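Local atomic coordinates of collectin placenta 1 (PDB entry 2OX9), a protein that binds glycans such as the leukocyte cell-surface Lewis(x) structure through a calcium-dependent C-type lectin domain and probably acts as a scavenger receptor. Residues K30-D35 with F126-E131. Numbering follows the deposited sequence.
Sequences KLFCED and FICEKE. With CA (calcium ion), chain L.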
ATOM      1  N   LYS A  30       3.017  -6.604   5.841  1.00 15.60           N
ATOM      2  CA  LYS A  30       3.287  -5.653   6.916  1.00 14.98           C
ATOM      3  C   LYS A  30       4.464  -6.147   7.746  1.00 13.61           C
ATOM      4  O   LYS A  30       5.338  -5.379   8.135  1.00 12.42           O
ATOM      5  CB  LYS A  30       2.038  -5.538   7.795  1.00 17.94           C
ATOM      6  CG  LYS A  30       2.215  -4.725   9.061  1.00 23.61           C
ATOM      7  CD  LYS A  30       0.857  -4.457   9.709  1.00 26.65           C
ATOM      8  CE  LYS A  30       1.003  -3.643  10.986  1.00 27.03           C
ATOM      9  NZ  LYS A  30      -0.327  -3.184  11.493  1.00 31.50           N
ATOM     10  N   LEU A  31       4.480  -7.449   7.997  1.00 14.78           N
ATOM     11  CA  LEU A  31       5.532  -8.077   8.786  1.00 17.27           C
ATOM     12  C   LEU A  31       6.880  -8.039   8.072  1.00 17.94           C
ATOM     13  O   LEU A  31       7.915  -7.838   8.701  1.00 17.53           O
ATOM     14  CB  LEU A  31       5.172  -9.529   9.066  1.00 18.57           C
ATOM     15  CG  LEU A  31       6.096 -10.227  10.054  1.00 20.66           C
ATOM     16  CD1 LEU A  31       5.607  -9.907  11.453  1.00 25.26           C
ATOM     17  CD2 LEU A  31       6.091 -11.742   9.810  1.00 21.96           C
ATOM     18  N   PHE A  32       6.851  -8.251   6.759  1.00 16.22           N
ATOM     19  CA  PHE A  32       8.061  -8.264   5.945  1.00 14.74           C
ATOM     20  C   PHE A  32       8.780  -6.919   6.006  1.00 13.37           C
ATOM     21  O   PHE A  32       9.990  -6.861   6.216  1.00 14.37           O
ATOM     22  CB  PHE A  32       7.689  -8.590   4.498  1.00 15.82           C
ATOM     23  CG  PHE A  32       8.860  -8.667   3.569  1.00 20.24           C
ATOM     24  CD1 PHE A  32       9.411  -9.897   3.229  1.00 22.99           C
ATOM     25  CD2 PHE A  32       9.387  -7.513   2.996  1.00 22.05           C
ATOM     26  CE1 PHE A  32      10.472  -9.978   2.320  1.00 24.91           C
ATOM     27  CE2 PHE A  32      10.445  -7.584   2.090  1.00 23.97           C
ATOM     28  CZ  PHE A  32      10.986  -8.821   1.752  1.00 22.98           C
ATOM     29  N   CYS A  33       8.034  -5.836   5.810  1.00 11.65           N
ATOM     30  CA  CYS A  33       8.619  -4.503   5.854  1.00 15.11           C
ATOM     31  C   CYS A  33       9.164  -4.175   7.245  1.00 15.04           C
ATOM     32  O   CYS A  33      10.176  -3.480   7.373  1.00 15.79           O
ATOM     33  CB  CYS A  33       7.587  -3.436   5.456  1.00 13.80           C
ATOM     34  SG  CYS A  33       6.985  -3.514   3.738  1.00 19.09           S
ATOM     35  N   GLU A  34       8.493  -4.657   8.285  1.00 17.96           N
ATOM     36  CA  GLU A  34       8.947  -4.394   9.651  1.00 20.85           C
ATOM     37  C   GLU A  34      10.303  -5.057   9.892  1.00 21.80           C
ATOM     38  O   GLU A  34      11.155  -4.515  10.599  1.00 20.91           O
ATOM     39  CB  GLU A  34       7.918  -4.905  10.663  1.00 23.50           C
ATOM     40  CG  GLU A  34       6.572  -4.202  10.567  1.00 27.51           C
ATOM     41  CD  GLU A  34       5.541  -4.779  11.516  1.00 30.23           C
ATOM     42  OE1 GLU A  34       5.702  -5.954  11.911  1.00 32.69           O
ATOM     43  OE2 GLU A  34       4.566  -4.066  11.851  1.00 30.94           O
ATOM     44  N   ASP A  35      10.503  -6.225   9.290  1.00 22.63           N
ATOM     45  CA  ASP A  35      11.761  -6.951   9.427  1.00 23.84           C
ATOM     46  C   ASP A  35      12.901  -6.189   8.760  1.00 23.45           C
ATOM     47  O   ASP A  35      14.074  -6.428   9.062  1.00 23.57           O
ATOM     48  CB  ASP A  35      11.635  -8.347   8.803  1.00 27.16           C
ATOM     49  CG  ASP A  35      12.989  -8.973   8.468  1.00 31.03           C
ATOM     50  OD1 ASP A  35      13.636  -8.546   7.482  1.00 32.48           O
ATOM     51  OD2 ASP A  35      13.412  -9.898   9.192  1.00 31.09           O
ATOM     52  N   PHE A 126       3.914  -5.872  -2.817  1.00  8.01           N
ATOM     53  CA  PHE A 126       3.798  -4.768  -1.886  1.00  8.51           C
ATOM     54  C   PHE A 126       4.945  -3.775  -2.002  1.00  8.71           C
ATOM     55  O   PHE A 126       5.896  -3.986  -2.760  1.00  7.83           O
ATOM     56  CB  PHE A 126       3.706  -5.311  -0.446  1.00  8.44           C
ATOM     57  CG  PHE A 126       4.853  -6.200  -0.052  1.00  7.54           C
ATOM     58  CD1 PHE A 126       6.011  -5.667   0.504  1.00 10.58           C
ATOM     59  CD2 PHE A 126       4.768  -7.583  -0.221  1.00  8.28           C
ATOM     60  CE1 PHE A 126       7.070  -6.502   0.889  1.00  6.17           C
ATOM     61  CE2 PHE A 126       5.813  -8.420   0.159  1.00 10.05           C
ATOM     62  CZ  PHE A 126       6.967  -7.878   0.718  1.00 12.34           C
ATOM     63  N   ILE A 127       4.849  -2.688  -1.248  1.00  9.07           N
ATOM     64  CA  ILE A 127       5.884  -1.663  -1.288  1.00  8.73           C
ATOM     65  C   ILE A 127       6.270  -1.235   0.122  1.00 10.46           C
ATOM     66  O   ILE A 127       5.408  -0.857   0.907  1.00  8.98           O
ATOM     67  CB  ILE A 127       5.391  -0.397  -2.029  1.00  9.13           C
ATOM     68  CG1 ILE A 127       4.854  -0.765  -3.416  1.00  9.98           C
ATOM     69  CG2 ILE A 127       6.541   0.607  -2.154  1.00  5.23           C
ATOM     70  CD1 ILE A 127       4.141   0.375  -4.091  1.00  6.98           C
ATOM     71  N   CYS A 128       7.562  -1.293   0.434  1.00 11.24           N
ATOM     72  CA  CYS A 128       8.053  -0.865   1.737  1.00 10.77           C
ATOM     73  C   CYS A 128       8.686   0.509   1.597  1.00 10.92           C
ATOM     74  O   CYS A 128       9.220   0.859   0.539  1.00  8.83           O
ATOM     75  CB  CYS A 128       9.118  -1.808   2.294  1.00 14.30           C
ATOM     76  SG  CYS A 128       8.661  -3.545   2.568  1.00 20.21           S
ATOM     77  N   GLU A 129       8.642   1.282   2.678  1.00  8.84           N
ATOM     78  CA  GLU A 129       9.211   2.613   2.670  1.00 10.72           C
ATOM     79  C   GLU A 129       9.994   2.876   3.956  1.00 11.88           C
ATOM     80  O   GLU A 129       9.599   2.454   5.046  1.00 10.10           O
ATOM     81  CB  GLU A 129       8.100   3.660   2.514  1.00 12.15           C
ATOM     82  CG  GLU A 129       8.579   5.092   2.687  1.00 13.49           C
ATOM     83  CD  GLU A 129       7.472   6.129   2.540  1.00 12.16           C
ATOM     84  OE1 GLU A 129       6.279   5.796   2.724  1.00 16.73           O
ATOM     85  OE2 GLU A 129       7.802   7.290   2.253  1.00 15.42           O
ATOM     86  N   LYS A 130      11.114   3.569   3.824  1.00 13.92           N
ATOM     87  CA  LYS A 130      11.915   3.908   4.991  1.00 15.84           C
ATOM     88  C   LYS A 130      12.846   5.069   4.699  1.00 17.29           C
ATOM     89  O   LYS A 130      12.970   5.508   3.562  1.00 15.40           O
ATOM     90  CB  LYS A 130      12.715   2.700   5.486  1.00 17.19           C
ATOM     91  CG  LYS A 130      13.853   2.228   4.585  1.00 15.34           C
ATOM     92  CD  LYS A 130      14.563   1.058   5.264  1.00 18.50           C
ATOM     93  CE  LYS A 130      15.766   0.558   4.480  1.00 19.54           C
ATOM     94  NZ  LYS A 130      16.452  -0.571   5.194  1.00 19.05           N
ATOM     95  N   GLU A 131      13.503   5.556   5.744  1.00 19.30           N
ATOM     96  CA  GLU A 131      14.409   6.682   5.625  1.00 24.46           C
ATOM     97  C   GLU A 131      15.784   6.281   5.127  1.00 25.05           C
ATOM     98  O   GLU A 131      16.306   5.239   5.491  1.00 25.22           O
ATOM     99  CB  GLU A 131      14.543   7.374   6.982  1.00 25.53           C
ATOM    100  CG  GLU A 131      13.249   7.994   7.463  1.00 29.84           C
ATOM    101  CD  GLU A 131      13.379   8.613   8.832  1.00 32.78           C
ATOM    102  OE1 GLU A 131      14.338   9.386   9.045  1.00 33.94           O
ATOM    103  OE2 GLU A 131      12.518   8.333   9.690  1.00 36.38           O
TER
HETATM  104 CA    CA L 804       5.582   8.361   2.087  1.00 15.06          CA
HETATM  105  O   HOH W   1       6.893  10.147   2.404  1.00 23.42           O
HETATM  106  O   HOH W   2       5.448   8.405   4.455  1.00 13.64           O
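Cys33 and Cys128 form the long-range disulfide of the C-type lectin fold, which ties the first helix of the domain to its last strand across ninety-four intervening residues. The sulfurs are 2.0 Å apart, SG to SG, and the bridge twists by -86° about that bond. Two phenylalanines pack together on one side of this crosslink. In Phe126 a chi1 of 56° puts CG between the backbone N and the carbonyl carbon; the CE1–CZ edge of the ring meets one face of Phe32, an offset edge-to-face pair with planes at 65°. CZ of Phe126 sits toward the rim of that face, 3.3 Å from CD2 of Phe32, and CE1 comes equally near the same carbon. Each ring also meets a sulfur: Cys128 SG lies at the edge of Phe32, 4.1 Å from its CD2, while Cys33 SG approaches Phe126 obliquely, 4.0 Å from CD1. No hydrogen bond joins the two segments, so covalent and apolar contacts hold them. Glu129, the next residue on the strand, leaves the backbone away from the helix, and its carboxylate binds a calcium ion through both OE1 (2.7 Å) and OE2 (2.5 Å); Phe42, Asn44 and Glu48 complete its protein ligands. Leu40 of strand 39-40 packs against Cys33 and Phe126, and strand 125-131 runs on between strands 15-19 and 39-40, antiparallel to both.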